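Local coordinates for protein acyl-homoserine-lactone synthase (Mesorhizobium sp. ORS 3359, PDB 6WNS) that makes acyl-homoserine lactone signals of bacterial quorum sensing, taking the acyl group from a coenzyme A thioester, at residues A[23-28]-A[105-110]; A[29-32]-A[37-40]. One frame throughout, in Å; residues are numbered along the deposited sequence.

Contact 1 (A[23-28]-A[105-110]); sequences FRIRYD and RFFVMP
The guanidinium groups of R26 and R105 meet across this interface with their planes 60° apart and their side chains crossing at about a right angle. R26 NH2 lies over one face of the R105 guanidinium, 3.6 Å from R105 CZ, while R26 NE comes within 3.6 Å of R105 NH1. The common partner is E46, whose OE1 forms salt bridges with both R26 NE and R105 NH1, so that one carboxylate gathers the two cations, while D48 takes R105 NH2. The apolar half of the contact belongs to the branch methyl of I25: I25 CG2 sits 3.8 Å from M109 SD and 4.2 Å from the ring atom F107 CE2. I25 CG2 stands opposite the backbone N about the first torsion, which turns it to the strand, and the M109 chain folds at chi2 and chi3 to bring its sulfur to that methyl. These residues join helix 16-31 to the end of strand 100-108, a central strand of the mixed sheet, in an acetyltransferase-like fold of the LuxI type; helix 121-135 packs on the strand's other side through F106 and V108. Further out, R26 is fixed by D51 at NH2 and by Y22 OH at NH1, and F23 CD2 lies 4.3 Å above one face of its guanidinium. A bend at chi3 (53°) turns this guanidinium out of line with its own aliphatic stem. A leucine in place of R26 would probably cost D51 its salt bridge to R26 NH2 and leave E46 with one cation fewer.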
loop_
_atom_site.group_PDB
_atom_site.type_symbol
_atom_site.label_atom_id
_atom_site.label_comp_id
_atom_site.label_asym_id
_atom_site.label_seq_id
_atom_site.Cartn_x
_atom_site.Cartn_y
_atom_site.Cartn_z
ATOM N N PHE A 23 -1.807 8.952 11.114
ATOM C CA PHE A 23 -1.449 10.235 10.454
ATOM C C PHE A 23 -0.210 10.885 11.111
ATOM O O PHE A 23 0.589 11.585 10.460
ATOM C CB PHE A 23 -2.645 11.148 10.380
ATOM C CG PHE A 23 -3.568 10.691 9.283
ATOM C CD1 PHE A 23 -4.808 10.144 9.580
ATOM C CD2 PHE A 23 -3.204 10.813 7.960
ATOM C CE1 PHE A 23 -5.665 9.690 8.571
ATOM C CE2 PHE A 23 -4.056 10.382 6.955
ATOM C CZ PHE A 23 -5.270 9.791 7.257
ATOM N N ARG A 24 0.013 10.621 12.382
ATOM C CA ARG A 24 1.227 11.103 13.108
ATOM C C ARG A 24 2.426 10.319 12.617
ATOM O O ARG A 24 3.495 10.914 12.432
ATOM C CB ARG A 24 1.036 10.958 14.630
ATOM C CG ARG A 24 -0.067 11.862 15.175
ATOM C CD ARG A 24 0.043 12.225 16.673
ATOM N NE ARG A 24 -1.216 12.416 17.402
ATOM C CZ ARG A 24 -2.403 12.865 16.934
ATOM N NH1 ARG A 24 -2.568 13.194 15.656
ATOM N NH2 ARG A 24 -3.450 12.954 17.761
ATOM N N ILE A 25 2.272 8.999 12.471
ATOM C CA ILE A 25 3.315 8.106 11.933
ATOM C C ILE A 25 3.732 8.560 10.533
ATOM O O ILE A 25 4.952 8.583 10.211
ATOM C CB ILE A 25 2.835 6.652 12.006
ATOM C CG1 ILE A 25 2.862 6.169 13.456
ATOM C CG2 ILE A 25 3.683 5.793 11.119
ATOM C CD1 ILE A 25 2.242 4.784 13.655
ATOM N N ARG A 26 2.780 8.911 9.697
ATOM C CA ARG A 26 3.106 9.441 8.335
ATOM C C ARG A 26 3.947 10.707 8.412
ATOM O O ARG A 26 4.871 10.930 7.557
ATOM C CB ARG A 26 1.774 9.624 7.600
ATOM C CG ARG A 26 1.316 8.248 7.139
ATOM C CD ARG A 26 0.066 8.237 6.367
ATOM N NE ARG A 26 0.125 9.176 5.242
ATOM C CZ ARG A 26 -0.925 9.385 4.461
ATOM N NH1 ARG A 26 -1.937 8.551 4.497
ATOM N NH2 ARG A 26 -0.942 10.407 3.642
ATOM N N TYR A 27 3.723 11.529 9.423
ATOM C CA TYR A 27 4.605 12.691 9.669
ATOM C C TYR A 27 6.018 12.184 9.973
ATOM O O TYR A 27 6.957 12.635 9.308
ATOM C CB TYR A 27 4.073 13.571 10.790
ATOM C CG TYR A 27 5.122 14.452 11.355
ATOM C CD1 TYR A 27 5.392 15.645 10.723
ATOM C CD2 TYR A 27 5.889 14.091 12.459
ATOM C CE1 TYR A 27 6.350 16.505 11.195
ATOM C CE2 TYR A 27 6.862 14.950 12.957
ATOM C CZ TYR A 27 7.104 16.148 12.300
ATOM O OH TYR A 27 8.026 17.067 12.705
ATOM N N ASP A 28 6.148 11.198 10.850
ATOM C CA ASP A 28 7.494 10.665 11.233
ATOM C C ASP A 28 8.209 10.108 9.998
ATOM O O ASP A 28 9.430 10.342 9.834
ATOM C CB ASP A 28 7.388 9.619 12.323
ATOM C CG ASP A 28 6.812 10.130 13.634
ATOM O OD1 ASP A 28 7.006 11.292 13.962
ATOM O OD2 ASP A 28 6.123 9.352 14.295
ATOM N N ARG A 105 1.725 4.198 -0.203
ATOM C CA ARG A 105 2.056 4.334 1.238
ATOM C C ARG A 105 2.294 2.966 1.879
ATOM O O ARG A 105 1.751 2.709 2.922
ATOM C CB ARG A 105 0.980 5.200 1.873
ATOM C CG ARG A 105 0.875 6.546 1.170
ATOM C CD ARG A 105 2.149 7.313 0.800
ATOM N NE ARG A 105 1.808 8.700 0.448
ATOM C CZ ARG A 105 1.777 9.683 1.341
ATOM N NH1 ARG A 105 2.391 9.527 2.502
ATOM N NH2 ARG A 105 1.400 10.892 0.977
ATOM N N PHE A 106 3.103 2.121 1.248
ATOM C CA PHE A 106 3.583 0.891 1.893
ATOM C C PHE A 106 4.657 1.282 2.889
ATOM O O PHE A 106 5.567 2.023 2.497
ATOM C CB PHE A 106 4.184 -0.077 0.888
ATOM C CG PHE A 106 4.883 -1.241 1.530
ATOM C CD1 PHE A 106 4.159 -2.322 2.012
ATOM C CD2 PHE A 106 6.263 -1.239 1.659
ATOM C CE1 PHE A 106 4.827 -3.423 2.546
ATOM C CE2 PHE A 106 6.923 -2.320 2.223
ATOM C CZ PHE A 106 6.198 -3.414 2.647
ATOM N N PHE A 107 4.506 0.923 4.140
ATOM C CA PHE A 107 5.613 1.114 5.104
ATOM C C PHE A 107 5.629 -0.025 6.119
ATOM O O PHE A 107 4.573 -0.607 6.470
ATOM C CB PHE A 107 5.452 2.453 5.822
ATOM C CG PHE A 107 4.235 2.477 6.699
ATOM C CD1 PHE A 107 2.966 2.612 6.161
ATOM C CD2 PHE A 107 4.354 2.271 8.061
ATOM C CE1 PHE A 107 1.848 2.595 6.975
ATOM C CE2 PHE A 107 3.236 2.318 8.879
ATOM C CZ PHE A 107 1.993 2.485 8.341
ATOM N N VAL A 108 6.822 -0.230 6.635
ATOM C CA VAL A 108 7.112 -1.078 7.795
ATOM C C VAL A 108 7.913 -0.240 8.783
ATOM O O VAL A 108 8.994 0.404 8.416
ATOM C CB VAL A 108 7.904 -2.325 7.346
ATOM C CG1 VAL A 108 8.129 -3.284 8.495
ATOM C CG2 VAL A 108 7.222 -3.012 6.167
ATOM N N MET A 109 7.467 -0.288 10.023
ATOM C CA MET A 109 8.135 0.483 11.076
ATOM C C MET A 109 9.468 -0.216 11.340
ATOM O O MET A 109 9.635 -1.403 11.051
ATOM C CB MET A 109 7.252 0.609 12.324
ATOM C CG MET A 109 5.931 1.241 12.010
ATOM S SD MET A 109 6.175 2.980 11.498
ATOM C CE MET A 109 6.686 3.722 13.055
ATOM N N PRO A 110 10.502 0.558 11.718
ATOM C CA PRO A 110 11.748 -0.035 12.198
ATOM C C PRO A 110 11.503 -1.102 13.293
ATOM O O PRO A 110 12.051 -2.201 13.129
ATOM C CB PRO A 110 12.584 1.184 12.652
ATOM C CG PRO A 110 11.649 2.391 12.633
ATOM C CD PRO A 110 10.524 2.033 11.689
#

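Contact 2 (A[29-32]-A[37-40]); sequences IYVK and RAVA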
loop_
_atom_site.group_PDB
_atom_site.type_symbol
_atom_site.label_atom_id
_atom_site.label_comp_id
_atom_site.label_asym_id
_atom_site.label_seq_id
_atom_site.Cartn_x
_atom_site.Cartn_y
_atom_site.Cartn_z
ATOM N N ILE A 29 7.501 9.428 9.120
ATOM C CA ILE A 29 8.083 8.668 7.995
ATOM C C ILE A 29 8.329 9.594 6.822
ATOM O O ILE A 29 9.425 9.528 6.230
ATOM C CB ILE A 29 7.144 7.542 7.571
ATOM C CG1 ILE A 29 7.124 6.409 8.583
ATOM C CG2 ILE A 29 7.466 7.037 6.160
ATOM C CD1 ILE A 29 6.024 5.420 8.274
ATOM N N TYR A 30 7.317 10.365 6.429
ATOM C CA TYR A 30 7.318 11.049 5.118
ATOM C C TYR A 30 7.827 12.466 5.273
ATOM O O TYR A 30 8.458 12.950 4.286
ATOM C CB TYR A 30 5.934 11.021 4.444
ATOM C CG TYR A 30 5.520 9.631 4.084
ATOM C CD1 TYR A 30 4.711 8.888 4.923
ATOM C CD2 TYR A 30 6.020 9.010 2.942
ATOM C CE1 TYR A 30 4.357 7.588 4.604
ATOM C CE2 TYR A 30 5.701 7.691 2.627
ATOM C CZ TYR A 30 4.888 6.976 3.479
ATOM O OH TYR A 30 4.560 5.696 3.167
ATOM N N VAL A 31 7.408 13.189 6.329
ATOM C CA VAL A 31 7.790 14.625 6.438
ATOM C C VAL A 31 9.188 14.680 7.069
ATOM O O VAL A 31 10.023 15.444 6.482
ATOM C CB VAL A 31 6.744 15.476 7.177
ATOM C CG1 VAL A 31 7.243 16.863 7.541
ATOM C CG2 VAL A 31 5.481 15.568 6.285
ATOM N N LYS A 32 9.422 13.917 8.163
ATOM C CA LYS A 32 10.609 14.078 9.043
ATOM C C LYS A 32 11.807 13.525 8.264
ATOM O O LYS A 32 12.919 14.053 8.414
ATOM C CB LYS A 32 10.326 13.467 10.427
ATOM C CG LYS A 32 11.007 14.113 11.616
ATOM C CD LYS A 32 10.773 13.395 12.943
ATOM C CE LYS A 32 11.747 12.255 13.188
ATOM N NZ LYS A 32 11.034 11.014 13.596
ATOM N N ARG A 37 7.988 15.208 -2.456
ATOM C CA ARG A 37 6.644 15.837 -2.530
ATOM C C ARG A 37 5.869 15.705 -1.194
ATOM O O ARG A 37 4.639 16.041 -1.206
ATOM C CB ARG A 37 5.868 15.261 -3.722
ATOM C CG ARG A 37 6.153 15.945 -5.065
ATOM C CD ARG A 37 5.162 15.533 -6.174
ATOM N NE ARG A 37 3.751 15.878 -5.913
ATOM C CZ ARG A 37 2.828 15.079 -5.333
ATOM N NH1 ARG A 37 3.112 13.836 -4.958
ATOM N NH2 ARG A 37 1.607 15.541 -5.130
ATOM N N ALA A 38 6.477 15.302 -0.060
ATOM C CA ALA A 38 5.677 15.247 1.213
ATOM C C ALA A 38 5.407 16.690 1.645
ATOM O O ALA A 38 6.343 17.443 1.680
ATOM C CB ALA A 38 6.446 14.541 2.276
ATOM N N VAL A 39 4.193 17.065 2.027
ATOM C CA VAL A 39 3.907 18.475 2.366
ATOM C C VAL A 39 3.988 18.631 3.902
ATOM O O VAL A 39 3.330 17.859 4.583
ATOM C CB VAL A 39 2.495 18.848 1.872
ATOM C CG1 VAL A 39 2.076 20.219 2.358
ATOM C CG2 VAL A 39 2.499 18.728 0.300
ATOM N N ALA A 40 4.794 19.532 4.344
ATOM C CA ALA A 40 4.958 19.880 5.782
ATOM C C ALA A 40 3.718 20.590 6.249
ATOM O O ALA A 40 3.460 21.678 5.741
ATOM C CB ALA A 40 6.131 20.743 6.005
#
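V31 and Y30 make all the apolar contacts with the loop 37-40, meeting A38 and A40. Y30 CB and A38 CB lie 4.2 Å apart, close to where the tyrosine leaves the backbone, and V31 CG2 reaches the same A38 CB at an equal distance. The other V31 methyl, CG1, is 4.3 Å from A40 CB. Since CG1 is opposite the backbone N (chi1 168°) and CG2 beside it, the two branches divide the loop between them, CG1 at A40 and CG2 at A38 and V39. A second kind of contact sets carbon against backbone carbonyl oxygen: A38 CB makes a close approach to Y30 O at 3.3 Å, and V31 CG2 an ordinary van der Waals contact with V39 O at 3.6 Å. The motif is a helix terminus with its following loop folded back on it. Helix 16-31 widens into a pi-type turn at 29-31, in keeping with a probable hydrogen bond from K32 N to Y27 O, five residues earlier; after four intervening residues and R37, the chain runs past in extended conformation, its psi angles at A38 to A40 lying between 120° and 134°, without forming a strand. The Y30 ring itself leads away from the loop and is covered on both faces: I29 CG2 rests 3.4 Å above the ring plane, over its centre, while R105 approaches the opposite face in a cation-pi interaction. E46 touches both Y30 and V31, and R35 packs against Y30 and I29.

In the fold
Both contacts use helix 16-31, on successive turns, and their centres are about 10 Å apart. Contact 1 ties the helix to the central sheet and is partly buried, its centre about 11 Å from that of the chain; contact 2, with its centre at about 17 Å, holds a loop against the helix end at the surface. The chemistry follows: contact 1 couples an apolar patch with arginines held by acidic residues, whereas contact 2 consists of small aliphatic groups against each other and against carbonyl oxygens. They adjoin where F107 CD2 packs 3.6 Å from I29 CD1. Contact 2 lies within the stretch of chain, strands and a helix included, that contact 1 closes.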